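Local coordinates for protein acyl-CoA dehydrogenase (Mycobacterium thermoresistibile, PDB 3NF4) that probably oxidises acyl-CoA thioesters to 2-enoyl-CoA by alpha,beta-dehydrogenation, using bound FAD as the electron acceptor, at residues Q82-I87 / V96-H101; L252-V257 / K365-F370. All blocks are in the same frame, centred on the assembly; numbering follows the deposited sequence.

Contact 1. Residues Q82-I87 / V96-H101; sequences QVLEEI and VAVSVH
In the helical N-terminal domain of the acyl-CoA dehydrogenase fold, Leu84 of helix 77-88 reaches across to Val98 and Ser99 of helix 92-104, the next helix along the chain. From helix 77-88 it is Leu84 that makes the close contacts, one methyl to each partner. CD1 lies 3.9 Å from Val98 CG1 and only slightly farther from Val98 CB, so it rests along the flank of the valine; the two side chains slide past each other in opposite directions. CD2 goes to the serine, 4.1 Å from Ser99 OG, a purely van der Waals contact. In Leu84, chi1 of -158° carries CG roughly opposite the backbone N, and chi2 of 54° then spreads the two methyls toward the valine and the serine. Leu84 and Ser99 hold the nearest CA atoms of the pair, 7.9 Å apart. All three side chains are buried, and Val98 also packs on Leu62. The polar side of helix 77-88 faces elsewhere: Glu85 forms salt bridges to Arg13 and Arg304, and Glu86 to Arg13 and Arg90. These are neighbouring helices of the family's all-helical N-terminal domain, joined by a short connection and packed through a few small and aliphatic side chains.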
ATOM      1  N   GLN A  82       0.770  -8.407 -27.517  1.00 49.41           N
ATOM      2  CA  GLN A  82       1.727  -7.291 -27.599  1.00 49.09           C
ATOM      3  C   GLN A  82       1.359  -6.301 -28.740  1.00 50.16           C
ATOM      4  O   GLN A  82       1.700  -5.106 -28.684  1.00 49.80           O
ATOM      5  CB  GLN A  82       3.201  -7.802 -27.688  1.00 49.66           C
ATOM      6  CG  GLN A  82       3.701  -8.623 -26.467  1.00 48.13           C
ATOM      7  CD  GLN A  82       5.228  -8.879 -26.427  1.00 50.34           C
ATOM      8  OE1 GLN A  82       6.037  -7.956 -26.243  1.00 50.67           O
ATOM      9  NE2 GLN A  82       5.614 -10.139 -26.554  1.00 48.02           N
ATOM     10  N   VAL A  83       0.658  -6.788 -29.769  1.00 51.29           N
ATOM     11  CA  VAL A  83       0.072  -5.899 -30.786  1.00 52.00           C
ATOM     12  C   VAL A  83      -1.071  -5.067 -30.179  1.00 51.12           C
ATOM     13  O   VAL A  83      -1.188  -3.847 -30.413  1.00 50.56           O
ATOM     14  CB  VAL A  83      -0.488  -6.676 -32.001  1.00 53.65           C
ATOM     15  CG1 VAL A  83      -1.348  -5.749 -32.877  1.00 53.61           C
ATOM     16  CG2 VAL A  83       0.635  -7.324 -32.807  1.00 53.65           C
ATOM     17  N   LEU A  84      -1.912  -5.749 -29.406  1.00 50.73           N
ATOM     18  CA  LEU A  84      -2.973  -5.115 -28.632  1.00 49.59           C
ATOM     19  C   LEU A  84      -2.400  -4.042 -27.684  1.00 48.60           C
ATOM     20  O   LEU A  84      -2.963  -2.956 -27.548  1.00 48.80           O
ATOM     21  CB  LEU A  84      -3.746  -6.187 -27.862  1.00 49.27           C
ATOM     22  CG  LEU A  84      -5.177  -5.855 -27.411  1.00 50.71           C
ATOM     23  CD1 LEU A  84      -6.055  -5.377 -28.610  1.00 50.96           C
ATOM     24  CD2 LEU A  84      -5.819  -7.043 -26.697  1.00 49.10           C
ATOM     25  N   GLU A  85      -1.260  -4.328 -27.066  1.00 47.97           N
ATOM     26  CA  GLU A  85      -0.613  -3.355 -26.185  1.00 47.38           C
ATOM     27  C   GLU A  85      -0.181  -2.060 -26.922  1.00 47.60           C
ATOM     28  O   GLU A  85      -0.333  -0.947 -26.390  1.00 46.23           O
ATOM     29  CB  GLU A  85       0.578  -4.006 -25.450  1.00 47.03           C
ATOM     30  CG  GLU A  85       1.039  -3.229 -24.240  1.00 45.93           C
ATOM     31  CD  GLU A  85       2.503  -3.424 -23.859  1.00 44.68           C
ATOM     32  OE1 GLU A  85       2.983  -4.552 -23.588  1.00 43.73           O
ATOM     33  OE2 GLU A  85       3.179  -2.400 -23.753  1.00 46.69           O
ATOM     34  N   GLU A  86       0.365  -2.220 -28.132  1.00 48.78           N
ATOM     35  CA  GLU A  86       0.848  -1.097 -28.948  1.00 49.58           C
ATOM     36  C   GLU A  86      -0.322  -0.216 -29.381  1.00 50.06           C
ATOM     37  O   GLU A  86      -0.251   1.005 -29.264  1.00 50.58           O
ATOM     38  CB  GLU A  86       1.641  -1.586 -30.175  1.00 51.46           C
ATOM     39  CG  GLU A  86       3.034  -2.216 -29.889  1.00 52.43           C
ATOM     40  CD  GLU A  86       4.088  -1.215 -29.393  1.00 56.01           C
ATOM     41  OE1 GLU A  86       3.847   0.013 -29.452  1.00 59.26           O
ATOM     42  OE2 GLU A  86       5.171  -1.653 -28.933  1.00 57.19           O
ATOM     43  N   ILE A  87      -1.407  -0.828 -29.853  1.00 49.72           N
ATOM     44  CA  ILE A  87      -2.654  -0.088 -30.093  1.00 49.32           C
ATOM     45  C   ILE A  87      -3.146   0.733 -28.870  1.00 48.20           C
ATOM     46  O   ILE A  87      -3.356   1.944 -29.002  1.00 48.04           O
ATOM     47  CB  ILE A  87      -3.782  -1.004 -30.623  1.00 49.70           C
ATOM     48  CG1 ILE A  87      -3.363  -1.621 -31.955  1.00 49.57           C
ATOM     49  CG2 ILE A  87      -5.114  -0.232 -30.777  1.00 49.08           C
ATOM     50  CD1 ILE A  87      -4.179  -2.869 -32.338  1.00 49.44           C
ATOM     51  N   VAL A  96      -9.872  -1.718 -26.535  1.00 46.25           N
ATOM     52  CA  VAL A  96     -10.964  -2.433 -25.867  1.00 45.97           C
ATOM     53  C   VAL A  96     -11.902  -3.069 -26.934  1.00 46.95           C
ATOM     54  O   VAL A  96     -12.197  -4.268 -26.883  1.00 47.96           O
ATOM     55  CB  VAL A  96     -11.722  -1.537 -24.802  1.00 45.42           C
ATOM     56  CG1 VAL A  96     -12.973  -2.214 -24.291  1.00 45.86           C
ATOM     57  CG2 VAL A  96     -10.825  -1.234 -23.598  1.00 44.33           C
ATOM     58  N   ALA A  97     -12.318  -2.300 -27.931  1.00 46.82           N
ATOM     59  CA  ALA A  97     -13.206  -2.832 -28.968  1.00 47.89           C
ATOM     60  C   ALA A  97     -12.572  -3.960 -29.788  1.00 49.10           C
ATOM     61  O   ALA A  97     -13.276  -4.876 -30.250  1.00 49.42           O
ATOM     62  CB  ALA A  97     -13.662  -1.721 -29.893  1.00 47.94           C
ATOM     63  N   VAL A  98     -11.259  -3.876 -30.022  1.00 49.63           N
ATOM     64  CA  VAL A  98     -10.562  -4.965 -30.730  1.00 51.19           C
ATOM     65  C   VAL A  98     -10.638  -6.263 -29.924  1.00 51.84           C
ATOM     66  O   VAL A  98     -10.935  -7.334 -30.463  1.00 53.23           O
ATOM     67  CB  VAL A  98      -9.109  -4.615 -31.119  1.00 51.33           C
ATOM     68  CG1 VAL A  98      -8.386  -5.841 -31.669  1.00 50.87           C
ATOM     69  CG2 VAL A  98      -9.117  -3.516 -32.184  1.00 52.19           C
ATOM     70  N   SER A  99     -10.420  -6.134 -28.623  1.00 51.32           N
ATOM     71  CA  SER A  99     -10.482  -7.246 -27.697  1.00 51.47           C
ATOM     72  C   SER A  99     -11.857  -7.902 -27.655  1.00 52.20           C
ATOM     73  O   SER A  99     -11.963  -9.115 -27.668  1.00 52.60           O
ATOM     74  CB  SER A  99     -10.081  -6.762 -26.304  1.00 50.14           C
ATOM     75  OG  SER A  99      -9.643  -7.844 -25.526  1.00 51.37           O
ATOM     76  N   VAL A 100     -12.907  -7.088 -27.609  1.00 53.10           N
ATOM     77  CA  VAL A 100     -14.276  -7.581 -27.638  1.00 54.51           C
ATOM     78  C   VAL A 100     -14.585  -8.365 -28.931  1.00 57.19           C
ATOM     79  O   VAL A 100     -15.252  -9.415 -28.890  1.00 58.27           O
ATOM     80  CB  VAL A 100     -15.291  -6.423 -27.377  1.00 54.55           C
ATOM     81  CG1 VAL A 100     -16.729  -6.808 -27.792  1.00 53.86           C
ATOM     82  CG2 VAL A 100     -15.223  -5.994 -25.891  1.00 51.56           C
ATOM     83  N   HIS A 101     -14.060  -7.896 -30.061  1.00 58.32           N
ATOM     84  CA  HIS A 101     -14.299  -8.574 -31.335  1.00 61.29           C
ATOM     85  C   HIS A 101     -13.812 -10.038 -31.340  1.00 62.61           C
ATOM     86  O   HIS A 101     -14.507 -10.928 -31.864  1.00 63.97           O
ATOM     87  CB  HIS A 101     -13.674  -7.791 -32.476  1.00 61.60           C
ATOM     88  CG  HIS A 101     -13.841  -8.436 -33.810  1.00 65.13           C
ATOM     89  ND1 HIS A 101     -15.022  -8.381 -34.520  1.00 66.85           N
ATOM     90  CD2 HIS A 101     -12.970  -9.137 -34.577  1.00 67.62           C
ATOM     91  CE1 HIS A 101     -14.875  -9.026 -35.666  1.00 69.03           C
ATOM     92  NE2 HIS A 101     -13.640  -9.493 -35.725  1.00 69.91           N
TER

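Contact 2. Residues L252-V257 / K365-F370; sequences LGIAAV and KIMQIF. With FAD (flavin-adenine dinucleotide), chain C.
The wall of the FAD pocket beside the flavin's dimethylbenzene end is backed here by the C-terminal domain: Ile254 and Val257 of helix 247-274 support Met367 at the end of helix 357-367 and Phe370 in the loop just after it. Ile254 divides its branches. CG2 touches Met367 CG at 4.0 Å, while CD1 meets the Phe370 ring at CE2, also 4.0 Å away, the two side chains crossing at about a right angle. One turn on, Val257 CG1 lies 4.2 Å from Met367 CE; the methionine bends at chi2 and chi3, bringing both SD and CE against that methyl. Phe370 lies between Ile254 and the cofactor. With chi1 at 62°, its CG sits between the backbone N and the carbonyl carbon, and the ring presents its edge to the flavin, CD1 being 3.8 Å from FAD C7. Ile366 O lies over one face of this ring, offset toward the rim, and accepts the N-H groups of both Ile369 and Phe370, which holds the backbone of this turn. Ile366 itself adds CG1, 3.8 Å from FAD C8M. Farther out, Lys365 NZ bonds to Gln368 OE1 at 2.8 Å, approaching from above the amide plane, and also to Gln344 and Thr340 of the second subunit. Around this junction, helix 321-346 packs on Ala255 and Met367, helix 92-104 meets Val257 and Met367, and helix 77-88 touches Leu252 and Val257.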
ATOM      1  N   LEU A 252      -6.966 -11.825 -20.178  1.00 47.87           N
ATOM      2  CA  LEU A 252      -5.648 -11.476 -20.807  1.00 47.00           C
ATOM      3  C   LEU A 252      -5.676 -10.306 -21.786  1.00 46.11           C
ATOM      4  O   LEU A 252      -4.778  -9.453 -21.755  1.00 45.01           O
ATOM      5  CB  LEU A 252      -5.007 -12.667 -21.538  1.00 47.63           C
ATOM      6  CG  LEU A 252      -4.574 -13.878 -20.747  1.00 48.94           C
ATOM      7  CD1 LEU A 252      -3.989 -14.899 -21.698  1.00 50.89           C
ATOM      8  CD2 LEU A 252      -3.551 -13.499 -19.649  1.00 50.38           C
ATOM      9  N   GLY A 253      -6.667 -10.290 -22.681  1.00 46.13           N
ATOM     10  CA  GLY A 253      -6.947  -9.096 -23.488  1.00 45.48           C
ATOM     11  C   GLY A 253      -6.840  -7.798 -22.682  1.00 44.65           C
ATOM     12  O   GLY A 253      -6.011  -6.939 -22.988  1.00 45.89           O
ATOM     13  N   ILE A 254      -7.648  -7.667 -21.629  1.00 43.45           N
ATOM     14  CA  ILE A 254      -7.689  -6.458 -20.802  1.00 41.81           C
ATOM     15  C   ILE A 254      -6.389  -6.179 -20.011  1.00 40.30           C
ATOM     16  O   ILE A 254      -6.018  -5.003 -19.831  1.00 39.13           O
ATOM     17  CB  ILE A 254      -8.917  -6.486 -19.845  1.00 41.50           C
ATOM     18  CG1 ILE A 254     -10.211  -6.431 -20.663  1.00 43.44           C
ATOM     19  CG2 ILE A 254      -8.856  -5.359 -18.800  1.00 40.50           C
ATOM     20  CD1 ILE A 254     -10.326  -5.298 -21.699  1.00 42.62           C
ATOM     21  N   ALA A 255      -5.716  -7.240 -19.548  1.00 39.57           N
ATOM     22  CA  ALA A 255      -4.378  -7.093 -18.967  1.00 38.86           C
ATOM     23  C   ALA A 255      -3.453  -6.400 -19.955  1.00 38.45           C
ATOM     24  O   ALA A 255      -2.723  -5.507 -19.568  1.00 37.76           O
ATOM     25  CB  ALA A 255      -3.805  -8.434 -18.550  1.00 38.83           C
ATOM     26  N   ALA A 256      -3.524  -6.776 -21.240  1.00 39.28           N
ATOM     27  CA  ALA A 256      -2.667  -6.155 -22.275  1.00 39.50           C
ATOM     28  C   ALA A 256      -3.054  -4.700 -22.529  1.00 39.52           C
ATOM     29  O   ALA A 256      -2.161  -3.853 -22.694  1.00 39.64           O
ATOM     30  CB  ALA A 256      -2.707  -6.939 -23.582  1.00 40.44           C
ATOM     31  N   VAL A 257      -4.369  -4.416 -22.562  1.00 38.79           N
ATOM     32  CA  VAL A 257      -4.864  -3.048 -22.735  1.00 38.17           C
ATOM     33  C   VAL A 257      -4.424  -2.134 -21.586  1.00 38.18           C
ATOM     34  O   VAL A 257      -4.021  -1.002 -21.827  1.00 39.15           O
ATOM     35  CB  VAL A 257      -6.428  -3.001 -22.930  1.00 38.66           C
ATOM     36  CG1 VAL A 257      -6.946  -1.571 -22.916  1.00 36.18           C
ATOM     37  CG2 VAL A 257      -6.819  -3.654 -24.297  1.00 38.85           C
ATOM     38  N   LYS A 365      -9.705   3.857 -14.438  1.00 36.70           N
ATOM     39  CA  LYS A 365     -10.654   3.462 -13.381  1.00 37.24           C
ATOM     40  C   LYS A 365     -11.599   2.319 -13.790  1.00 38.20           C
ATOM     41  O   LYS A 365     -11.795   1.398 -13.013  1.00 37.93           O
ATOM     42  CB  LYS A 365     -11.455   4.669 -12.845  1.00 36.41           C
ATOM     43  CG  LYS A 365     -12.413   4.341 -11.715  1.00 37.22           C
ATOM     44  CD  LYS A 365     -11.678   3.824 -10.435  1.00 38.80           C
ATOM     45  CE  LYS A 365     -12.184   2.432 -10.043  1.00 38.45           C
ATOM     46  NZ  LYS A 365     -11.543   1.870  -8.810  1.00 37.30           N
ATOM     47  N   ILE A 366     -12.169   2.370 -14.997  1.00 40.01           N
ATOM     48  CA  ILE A 366     -13.164   1.346 -15.445  1.00 41.70           C
ATOM     49  C   ILE A 366     -12.499  -0.035 -15.677  1.00 42.45           C
ATOM     50  O   ILE A 366     -13.130  -1.088 -15.561  1.00 43.63           O
ATOM     51  CB  ILE A 366     -13.939   1.813 -16.730  1.00 43.12           C
ATOM     52  CG1 ILE A 366     -15.111   0.855 -17.117  1.00 46.14           C
ATOM     53  CG2 ILE A 366     -12.996   1.912 -17.923  1.00 40.47           C
ATOM     54  CD1 ILE A 366     -16.134   0.515 -15.981  1.00 46.19           C
ATOM     55  N   MET A 367     -11.211  -0.028 -15.977  1.00 42.01           N
ATOM     56  CA  MET A 367     -10.457  -1.262 -16.146  1.00 42.39           C
ATOM     57  C   MET A 367     -10.405  -2.133 -14.874  1.00 42.32           C
ATOM     58  O   MET A 367     -10.405  -3.394 -14.952  1.00 42.68           O
ATOM     59  CB  MET A 367      -9.058  -0.915 -16.648  1.00 41.83           C
ATOM     60  CG  MET A 367      -8.757  -1.497 -17.953  1.00 43.31           C
ATOM     61  SD  MET A 367      -8.099  -0.299 -19.094  1.00 44.89           S
ATOM     62  CE  MET A 367      -9.542   0.042 -20.108  1.00 43.55           C
ATOM     63  N   GLN A 368     -10.380  -1.479 -13.714  1.00 40.30           N
ATOM     64  CA  GLN A 368     -10.479  -2.193 -12.437  1.00 40.44           C
ATOM     65  C   GLN A 368     -11.866  -2.875 -12.245  1.00 41.90           C
ATOM     66  O   GLN A 368     -12.026  -3.750 -11.363  1.00 41.48           O
ATOM     67  CB  GLN A 368     -10.176  -1.248 -11.260  1.00 39.54           C
ATOM     68  CG  GLN A 368      -8.722  -0.713 -11.195  1.00 38.91           C
ATOM     69  CD  GLN A 368      -8.484   0.196  -9.997  1.00 41.76           C
ATOM     70  OE1 GLN A 368      -9.053   1.290  -9.907  1.00 39.88           O
ATOM     71  NE2 GLN A 368      -7.636  -0.262  -9.054  1.00 39.47           N
ATOM     72  N   ILE A 369     -12.833  -2.486 -13.087  1.00 42.26           N
ATOM     73  CA  ILE A 369     -14.237  -2.847 -12.923  1.00 44.20           C
ATOM     74  C   ILE A 369     -14.761  -3.874 -13.945  1.00 46.46           C
ATOM     75  O   ILE A 369     -15.346  -4.877 -13.545  1.00 48.40           O
ATOM     76  CB  ILE A 369     -15.167  -1.587 -12.876  1.00 44.00           C
ATOM     77  CG1 ILE A 369     -15.026  -0.882 -11.521  1.00 42.79           C
ATOM     78  CG2 ILE A 369     -16.623  -1.960 -13.130  1.00 42.98           C
ATOM     79  CD1 ILE A 369     -15.302   0.614 -11.535  1.00 39.86           C
ATOM     80  N   PHE A 370     -14.575  -3.660 -15.243  1.00 47.45           N
ATOM     81  CA  PHE A 370     -15.099  -4.658 -16.181  1.00 49.25           C
ATOM     82  C   PHE A 370     -14.226  -5.910 -16.403  1.00 49.65           C
ATOM     83  O   PHE A 370     -13.098  -5.974 -15.925  1.00 49.11           O
ATOM     84  CB  PHE A 370     -15.624  -4.044 -17.490  1.00 50.39           C
ATOM     85  CG  PHE A 370     -14.591  -3.319 -18.332  1.00 50.94           C
ATOM     86  CD1 PHE A 370     -15.012  -2.307 -19.201  1.00 53.47           C
ATOM     87  CD2 PHE A 370     -13.246  -3.646 -18.292  1.00 51.38           C
ATOM     88  CE1 PHE A 370     -14.101  -1.604 -20.008  1.00 52.46           C
ATOM     89  CE2 PHE A 370     -12.318  -2.960 -19.096  1.00 52.09           C
ATOM     90  CZ  PHE A 370     -12.753  -1.938 -19.957  1.00 52.25           C
TER
HETATM   91  PA  FAD C 384     -22.088  -5.410  -9.151  1.00 65.11           P
HETATM   92  O1A FAD C 384     -22.097  -6.873  -9.498  1.00 65.34           O
HETATM   93  O2A FAD C 384     -23.392  -4.792  -8.724  1.00 66.49           O
HETATM   94  O5B FAD C 384     -21.024  -5.168  -7.962  1.00 64.51           O
HETATM   95  C5B FAD C 384     -20.944  -3.976  -7.182  1.00 61.57           C
HETATM   96  C4B FAD C 384     -19.817  -4.119  -6.148  1.00 60.86           C
HETATM   97  O4B FAD C 384     -20.003  -5.266  -5.291  1.00 61.61           O
HETATM   98  C3B FAD C 384     -18.463  -4.289  -6.825  1.00 60.14           C
HETATM   99  O3B FAD C 384     -17.493  -3.523  -6.114  1.00 58.43           O
HETATM  100  C2B FAD C 384     -18.139  -5.766  -6.667  1.00 61.58           C
HETATM  101  O2B FAD C 384     -16.716  -6.021  -6.711  1.00 60.55           O
HETATM  102  C1B FAD C 384     -18.857  -6.132  -5.354  1.00 61.15           C
HETATM  103  N9A FAD C 384     -19.214  -7.572  -5.399  1.00 62.18           N
HETATM  104  C8A FAD C 384     -20.139  -8.153  -6.218  1.00 61.83           C
HETATM  105  N7A FAD C 384     -20.144  -9.485  -5.994  1.00 60.55           N
HETATM  106  C5A FAD C 384     -19.226  -9.737  -5.031  1.00 61.77           C
HETATM  107  C6A FAD C 384     -18.798 -10.897  -4.391  1.00 63.28           C
HETATM  108  N6A FAD C 384     -19.339 -12.091  -4.733  1.00 63.45           N
HETATM  109  N1A FAD C 384     -17.831 -10.817  -3.427  1.00 63.08           N
HETATM  110  C2A FAD C 384     -17.284  -9.632  -3.090  1.00 61.39           C
HETATM  111  N3A FAD C 384     -17.677  -8.504  -3.707  1.00 61.02           N
HETATM  112  C4A FAD C 384     -18.636  -8.531  -4.667  1.00 60.74           C
HETATM  113  N1  FAD C 384     -20.716  -6.605 -19.992  1.00 76.42           N
HETATM  114  C2  FAD C 384     -20.829  -7.488 -21.032  1.00 78.80           C
HETATM  115  O2  FAD C 384     -21.334  -8.628 -20.856  1.00 80.23           O
HETATM  116  N3  FAD C 384     -20.392  -7.148 -22.273  1.00 77.55           N
HETATM  117  C4  FAD C 384     -19.833  -5.933 -22.513  1.00 75.96           C
HETATM  118  O4  FAD C 384     -19.447  -5.660 -23.679  1.00 74.82           O
HETATM  119  C4X FAD C 384     -19.701  -5.012 -21.456  1.00 73.88           C
HETATM  120  N5  FAD C 384     -19.157  -3.785 -21.674  1.00 70.63           N
HETATM  121  C5X FAD C 384     -19.068  -2.901 -20.644  1.00 69.21           C
HETATM  122  C6  FAD C 384     -18.515  -1.639 -20.868  1.00 67.12           C
HETATM  123  C7  FAD C 384     -18.410  -0.711 -19.831  1.00 65.86           C
HETATM  124  C7M FAD C 384     -17.806   0.644 -20.118  1.00 61.55           C
HETATM  125  C8  FAD C 384     -18.870  -1.070 -18.559  1.00 66.62           C
HETATM  126  C8M FAD C 384     -18.807  -0.153 -17.364  1.00 64.67           C
HETATM  127  C9  FAD C 384     -19.415  -2.332 -18.342  1.00 68.49           C
HETATM  128  C9A FAD C 384     -19.524  -3.262 -19.365  1.00 69.32           C
HETATM  129  N10 FAD C 384     -20.059  -4.488 -19.122  1.00 72.46           N
HETATM  130  C10 FAD C 384     -20.169  -5.366 -20.166  1.00 74.32           C
HETATM  131  C1' FAD C 384     -20.549  -4.861 -17.759  1.00 72.65           C
HETATM  132  C2' FAD C 384     -19.434  -5.124 -16.712  1.00 71.90           C
HETATM  133  O2' FAD C 384     -18.764  -6.365 -17.012  1.00 71.46           O
HETATM  134  C3' FAD C 384     -19.961  -5.042 -15.249  1.00 70.34           C
HETATM  135  O3' FAD C 384     -20.335  -3.679 -15.001  1.00 68.73           O
HETATM  136  C4' FAD C 384     -19.004  -5.477 -14.115  1.00 69.85           C
HETATM  137  O4' FAD C 384     -18.378  -6.741 -14.399  1.00 72.09           O
HETATM  138  C5' FAD C 384     -19.597  -5.545 -12.683  1.00 69.49           C
HETATM  139  O5' FAD C 384     -21.014  -5.813 -12.537  1.00 69.88           O
HETATM  140  P   FAD C 384     -22.009  -4.696 -11.901  1.00 68.79           P
HETATM  141  O1P FAD C 384     -21.781  -3.382 -12.626  1.00 67.82           O
HETATM  142  O2P FAD C 384     -23.416  -5.221 -11.836  1.00 69.14           O
HETATM  143  O3P FAD C 384     -21.443  -4.568 -10.383  1.00 66.45           O

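From the N terminus, contact 1 closes first, over the eight residues between its segments, mostly the ends of helices 77-88 and 92-104 with a three-residue connection. The chain then runs through the middle beta domain before helix 247-274 opens contact 2, which closes 107 residues later, after helices 289-315 and 321-346. The two are in series, neither nested nor crossed, yet their centres lie 11 Å apart and they touch. Gly253 CA is 3.6 Å from Ser99 OG, and Gly253 O 3.7 Å from Leu84 CD2. Val96 CG2 also meets Met367 CE at 3.9 Å. Together they join the N- and C-terminal helical domains, contact 2 at the flavin and contact 1 a layer behind, Ser99's side chain about 10 Å from FAD.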